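Local coordinates for StAR-related lipid transfer protein 13 (Homo sapiens, PDB 2PSO), which activates the GTPase activity of RhoA, acts as a tumour suppressor in hepatocellular carcinoma cells, and carries the lipid-binding START domain of this structure, at residues Ser57-Asp62 with Arg220-Phe225; Ser88-Arg93 with Tyr178-Cys183. All blocks are in the same frame, centred on the assembly; numbering follows the deposited sequence.

Contact 1 of 2, residues Ser57-Asp62 with Arg220-Phe225; sequences STDNTD and RIRNSF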
loop_
_atom_site.group_PDB
_atom_site.type_symbol
_atom_site.label_atom_id
_atom_site.label_comp_id
_atom_site.label_asym_id
_atom_site.label_seq_id
_atom_site.Cartn_x
_atom_site.Cartn_y
_atom_site.Cartn_z
ATOM N N SER A 57 15.137 -2.026 5.027
ATOM C CA SER A 57 14.274 -0.930 4.645
ATOM C C SER A 57 14.944 0.380 5.030
ATOM O O SER A 57 15.540 0.468 6.100
ATOM C CB SER A 57 12.990 -1.075 5.433
ATOM O OG SER A 57 11.895 -0.656 4.668
ATOM N N THR A 58 14.846 1.407 4.193
ATOM C CA THR A 58 15.473 2.680 4.558
ATOM C C THR A 58 14.502 3.637 5.239
ATOM O O THR A 58 13.285 3.394 5.284
ATOM C CB THR A 58 16.062 3.435 3.354
ATOM O OG1 THR A 58 14.989 3.903 2.529
ATOM C CG2 THR A 58 16.974 2.553 2.543
ATOM N N ASP A 59 15.082 4.720 5.773
ATOM C CA ASP A 59 14.340 5.882 6.241
ATOM C C ASP A 59 13.354 5.438 7.316
ATOM O O ASP A 59 12.164 5.759 7.276
ATOM C CB ASP A 59 13.670 6.567 5.039
ATOM C CG ASP A 59 12.986 7.888 5.385
ATOM O OD1 ASP A 59 13.334 8.580 6.384
ATOM O OD2 ASP A 59 12.069 8.226 4.610
ATOM N N ASN A 60 13.873 4.653 8.254
ATOM C CA ASN A 60 13.149 4.275 9.461
ATOM C C ASN A 60 11.794 3.591 9.237
ATOM O O ASN A 60 10.816 3.953 9.861
ATOM C CB ASN A 60 12.965 5.507 10.340
ATOM C CG ASN A 60 13.512 5.310 11.725
ATOM O OD1 ASN A 60 13.221 4.314 12.380
ATOM N ND2 ASN A 60 14.323 6.259 12.183
ATOM N N THR A 61 11.734 2.611 8.344
ATOM C CA THR A 61 10.489 1.895 8.099
ATOM C C THR A 61 10.666 0.418 8.376
ATOM O O THR A 61 11.762 -0.101 8.250
ATOM C CB THR A 61 10.078 2.020 6.641
ATOM O OG1 THR A 61 11.260 1.983 5.847
ATOM C CG2 THR A 61 9.413 3.337 6.399
ATOM N N ASP A 62 9.580 -0.254 8.743
ATOM C CA ASP A 62 9.544 -1.704 8.820
ATOM C C ASP A 62 8.856 -2.309 7.598
ATOM O O ASP A 62 7.653 -2.152 7.429
ATOM C CB ASP A 62 8.817 -2.132 10.086
ATOM C CG ASP A 62 9.710 -2.057 11.326
ATOM O OD1 ASP A 62 10.737 -1.313 11.326
ATOM O OD2 ASP A 62 9.383 -2.749 12.315
ATOM N N ARG A 220 6.443 8.986 3.549
ATOM C CA ARG A 220 5.983 10.279 3.116
ATOM C C ARG A 220 4.791 10.713 3.951
ATOM O O ARG A 220 4.710 11.874 4.377
ATOM C CB ARG A 220 5.615 10.242 1.657
ATOM C CG ARG A 220 6.812 10.254 0.791
ATOM C CD ARG A 220 6.431 10.448 -0.630
ATOM N NE ARG A 220 5.309 9.598 -0.983
ATOM C CZ ARG A 220 5.344 8.719 -1.964
ATOM N NH1 ARG A 220 6.446 8.604 -2.677
ATOM N NH2 ARG A 220 4.281 7.980 -2.241
ATOM N N ILE A 221 3.883 9.782 4.224
ATOM C CA ILE A 221 2.767 10.117 5.084
ATOM C C ILE A 221 3.303 10.622 6.402
ATOM O O ILE A 221 2.821 11.632 6.929
ATOM C CB ILE A 221 1.887 8.935 5.352
ATOM C CG1 ILE A 221 1.115 8.577 4.069
ATOM C CG2 ILE A 221 0.964 9.265 6.528
ATOM C CD1 ILE A 221 0.437 7.252 4.105
ATOM N N ARG A 222 4.330 9.949 6.918
ATOM C CA ARG A 222 4.925 10.376 8.169
ATOM C C ARG A 222 5.532 11.766 8.044
ATOM O O ARG A 222 5.186 12.665 8.823
ATOM C CB ARG A 222 5.971 9.386 8.627
ATOM C CG ARG A 222 6.647 9.772 9.901
ATOM C CD ARG A 222 7.927 8.991 10.018
ATOM N NE ARG A 222 8.794 9.234 8.869
ATOM C CZ ARG A 222 9.817 8.460 8.535
ATOM N NH1 ARG A 222 10.102 7.381 9.253
ATOM N NH2 ARG A 222 10.556 8.760 7.478
ATOM N N ASN A 223 6.400 11.950 7.051
ATOM C CA ASN A 223 7.032 13.242 6.827
ATOM C C ASN A 223 6.053 14.399 6.722
ATOM O O ASN A 223 6.349 15.511 7.142
ATOM C CB ASN A 223 7.905 13.220 5.583
ATOM C CG ASN A 223 9.055 12.234 5.696
ATOM O OD1 ASN A 223 9.457 11.834 6.796
ATOM N ND2 ASN A 223 9.581 11.820 4.548
ATOM N N SER A 224 4.870 14.146 6.185
ATOM C CA SER A 224 3.926 15.228 5.980
ATOM C C SER A 224 3.297 15.736 7.292
ATOM O O SER A 224 2.429 16.612 7.271
ATOM C CB SER A 224 2.850 14.812 4.989
ATOM O OG SER A 224 1.961 13.915 5.619
ATOM N N PHE A 225 3.757 15.203 8.424
ATOM C CA PHE A 225 3.332 15.683 9.729
ATOM C C PHE A 225 4.521 16.228 10.490
ATOM O O PHE A 225 4.441 16.470 11.690
ATOM C CB PHE A 225 2.752 14.547 10.559
ATOM C CG PHE A 225 1.315 14.267 10.308
ATOM C CD1 PHE A 225 0.935 13.118 9.624
ATOM C CD2 PHE A 225 0.339 15.121 10.784
ATOM C CE1 PHE A 225 -0.399 12.825 9.404
ATOM C CE2 PHE A 225 -0.987 14.854 10.572
ATOM C CZ PHE A 225 -1.364 13.697 9.875
#
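Three weak bonds converge on R222 NH2: a salt bridge to D59 OD1 at 3.0 Å whose hydrogen bond is bent (133°), a long one to D59 O, and one to N223 OD1 at 3.3 Å. R222 NH1 also donates to D59 O, over 3.3 Å, from above the carbonyl plane rather than along a lone pair. The guanidinium meets D59 edge-on, and the carboxylate plane is turned 70° from it, so the pairing is not the flat, two-pronged kind. With CG anti to the backbone N (chi1 179°), the arginine chain reaches off the helix and bends at chi3 toward the loop, and N223 OD1 weakly steadies R222 NE as well. The loop links two antiparallel strands, 53-55 and 62-66, and packs beside the last turn of helix 209-223, the C-terminal helix that START domains lay across their curved sheet. D59 and N60 both take left-handed backbone angles, which aspartate and asparagine tolerate better than most residues. N60 follows round the turn, which lays its CB alongside R222 NH1 (3.6 Å). Behind them the buried T61 accepts S57 OG at its OG1, its closeness to T58 O being doubtful, and touches A215 and V218.

Contact 2 of 2, residues Ser88-Arg93 with Tyr178-Cys183; sequences SVVLNR and YLIEPC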
loop_
_atom_site.group_PDB
_atom_site.type_symbol
_atom_site.label_atom_id
_atom_site.label_comp_id
_atom_site.label_asym_id
_atom_site.label_seq_id
_atom_site.Cartn_x
_atom_site.Cartn_y
_atom_site.Cartn_z
ATOM N N SER A 88 -7.077 9.086 14.141
ATOM C CA SER A 88 -8.083 9.670 13.246
ATOM C C SER A 88 -7.545 10.823 12.381
ATOM O O SER A 88 -7.979 11.000 11.258
ATOM C CB SER A 88 -9.309 10.122 14.024
ATOM O OG SER A 88 -9.034 11.363 14.654
ATOM N N VAL A 89 -6.622 11.613 12.898
ATOM C CA VAL A 89 -5.906 12.588 12.053
ATOM C C VAL A 89 -5.150 11.923 10.915
ATOM O O VAL A 89 -5.445 12.178 9.761
ATOM C CB VAL A 89 -4.908 13.440 12.873
ATOM C CG1 VAL A 89 -4.142 14.376 11.955
ATOM C CG2 VAL A 89 -5.658 14.199 13.968
ATOM N N VAL A 90 -4.209 11.041 11.242
ATOM C CA VAL A 90 -3.511 10.232 10.231
ATOM C C VAL A 90 -4.434 9.598 9.186
ATOM O O VAL A 90 -4.068 9.480 8.002
ATOM C CB VAL A 90 -2.727 9.082 10.887
ATOM C CG1 VAL A 90 -1.826 8.408 9.865
ATOM C CG2 VAL A 90 -1.912 9.616 12.071
ATOM N N LEU A 91 -5.622 9.188 9.634
ATOM C CA LEU A 91 -6.602 8.595 8.767
ATOM C C LEU A 91 -7.111 9.621 7.765
ATOM O O LEU A 91 -7.235 9.334 6.582
ATOM C CB LEU A 91 -7.727 7.997 9.612
ATOM C CG LEU A 91 -9.000 7.354 9.013
ATOM C CD1 LEU A 91 -9.879 8.448 8.564
ATOM C CD2 LEU A 91 -8.779 6.356 7.891
ATOM N N ASN A 92 -7.379 10.828 8.227
ATOM C CA ASN A 92 -7.867 11.854 7.341
ATOM C C ASN A 92 -6.723 12.196 6.399
ATOM O O ASN A 92 -6.937 12.528 5.221
ATOM C CB ASN A 92 -8.295 13.095 8.115
ATOM C CG ASN A 92 -8.753 14.212 7.188
ATOM O OD1 ASN A 92 -9.846 14.129 6.621
ATOM N ND2 ASN A 92 -7.893 15.242 6.981
ATOM N N ARG A 93 -5.501 12.085 6.897
ATOM C CA ARG A 93 -4.378 12.431 6.061
ATOM C C ARG A 93 -4.305 11.461 4.905
ATOM O O ARG A 93 -3.943 11.874 3.787
ATOM C CB ARG A 93 -3.066 12.413 6.834
ATOM C CG ARG A 93 -1.854 12.772 5.986
ATOM C CD ARG A 93 -2.008 14.106 5.216
ATOM N NE ARG A 93 -2.280 15.255 6.065
ATOM C CZ ARG A 93 -1.410 15.755 6.938
ATOM N NH1 ARG A 93 -1.734 16.787 7.686
ATOM N NH2 ARG A 93 -0.217 15.214 7.088
ATOM N N TYR A 178 -5.129 0.112 5.398
ATOM C CA TYR A 178 -4.352 0.897 6.348
ATOM C C TYR A 178 -4.881 0.566 7.725
ATOM O O TYR A 178 -6.090 0.626 7.943
ATOM C CB TYR A 178 -4.409 2.406 6.056
ATOM C CG TYR A 178 -3.685 2.835 4.790
ATOM C CD1 TYR A 178 -4.346 2.859 3.557
ATOM C CD2 TYR A 178 -2.361 3.216 4.819
ATOM C CE1 TYR A 178 -3.707 3.236 2.382
ATOM C CE2 TYR A 178 -1.698 3.602 3.644
ATOM C CZ TYR A 178 -2.395 3.602 2.430
ATOM O OH TYR A 178 -1.759 3.975 1.262
ATOM N N LEU A 179 -3.976 0.168 8.624
ATOM C CA LEU A 179 -4.299 -0.011 10.034
ATOM C C LEU A 179 -3.543 1.037 10.825
ATOM O O LEU A 179 -2.309 1.091 10.785
ATOM C CB LEU A 179 -3.928 -1.408 10.535
ATOM C CG LEU A 179 -4.309 -2.591 9.642
ATOM C CD1 LEU A 179 -3.897 -3.908 10.259
ATOM C CD2 LEU A 179 -5.797 -2.601 9.359
ATOM N N ILE A 180 -4.281 1.888 11.529
ATOM C CA ILE A 180 -3.677 2.962 12.319
ATOM C C ILE A 180 -4.029 2.752 13.758
ATOM O O ILE A 180 -5.210 2.683 14.102
ATOM C CB ILE A 180 -4.243 4.316 11.909
ATOM C CG1 ILE A 180 -4.484 4.345 10.390
ATOM C CG2 ILE A 180 -3.343 5.430 12.358
ATOM C CD1 ILE A 180 -4.401 5.699 9.812
ATOM N N GLU A 181 -3.023 2.630 14.610
ATOM C CA GLU A 181 -3.296 2.364 16.014
ATOM C C GLU A 181 -2.532 3.320 16.907
ATOM O O GLU A 181 -1.474 3.804 16.523
ATOM C CB GLU A 181 -2.986 0.906 16.350
ATOM C CG GLU A 181 -1.561 0.509 16.058
ATOM C CD GLU A 181 -1.356 -0.987 16.094
ATOM O OE1 GLU A 181 -2.229 -1.687 16.652
ATOM O OE2 GLU A 181 -0.325 -1.454 15.561
ATOM N N PRO A 182 -3.080 3.616 18.096
ATOM C CA PRO A 182 -2.433 4.564 18.990
ATOM C C PRO A 182 -1.208 3.951 19.613
ATOM O O PRO A 182 -1.279 2.859 20.163
ATOM C CB PRO A 182 -3.474 4.797 20.101
ATOM C CG PRO A 182 -4.716 4.152 19.653
ATOM C CD PRO A 182 -4.325 3.087 18.675
ATOM N N CYS A 183 -0.089 4.649 19.508
ATOM C CA CYS A 183 1.071 4.338 20.312
ATOM C C CYS A 183 1.597 5.669 20.851
ATOM O O CYS A 183 1.674 6.650 20.113
ATOM C CB CYS A 183 2.121 3.561 19.497
ATOM S SG CYS A 183 3.153 4.525 18.353
#
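I180 meets the helix 87-96 with two different methyl groups, and between side chains the contact of 88-93 with 178-183 is purely apolar. Its CD1 lies 3.7 Å from V90 CG1, and equally near the backbone at L91 N, with L91 CB a little farther at 4.0 Å. The shorter branch, I180 CG2, approaches V90 CB at 4.0 Å. CG1 stands anti to the carbonyl carbon of I180 (chi1 -37°) and the chain then runs on extended, which carries CD1 away from the strand to the helix surface between V90 and L91. V90, with CG1 anti to its own backbone N, lies at a slant across the isoleucine, that CG1 nearer to CD1 than to CG2. Branching at CB suits I180 to an extended strand and gives it a broad apolar flank as well as a reaching tip. Replacing I180 by an alanine would probably open a gap beneath V90 and L91, since both methyls that touch the helix would be gone.

P87, A85 and L153 add apolar neighbours, and S188 of the adjacent strand touches both I180 and V90.

Polar interactions belong to the framework instead. The helix bonds internally, as from R93 N to V89 O, and the strand pairs on both flanks, I180 with C151 and L179 with T191. Y178, two residues before I180, stacks on H192 and gives its OH a hydrogen bond with E217 of the C-terminal helix. Helix 87-96 packs on the curved, mainly antiparallel sheet that, with helix 209-223 held against it, makes the helix-grip fold of START domains.

The two contacts lie with centres about 14 Å apart, and R93 and F225 are their main meeting point. F225, just past helix 209-223, forms a cation-pi pair with R93, its CE1 3.3 Å from R93 NH2, and its CE2 lies 3.5 Å from V89 CG1. S224 OG adds a weak hydrogen bond with the same R93 NH2. Thus R222, near the end of helix 209-223, faces the loop of contact 1, while S224 and F225 just beyond it meet the helix of contact 2. By similarity with other START domains, the lipid cavity probably lies between this C-terminal helix and the sheet that contact 2 helps cover.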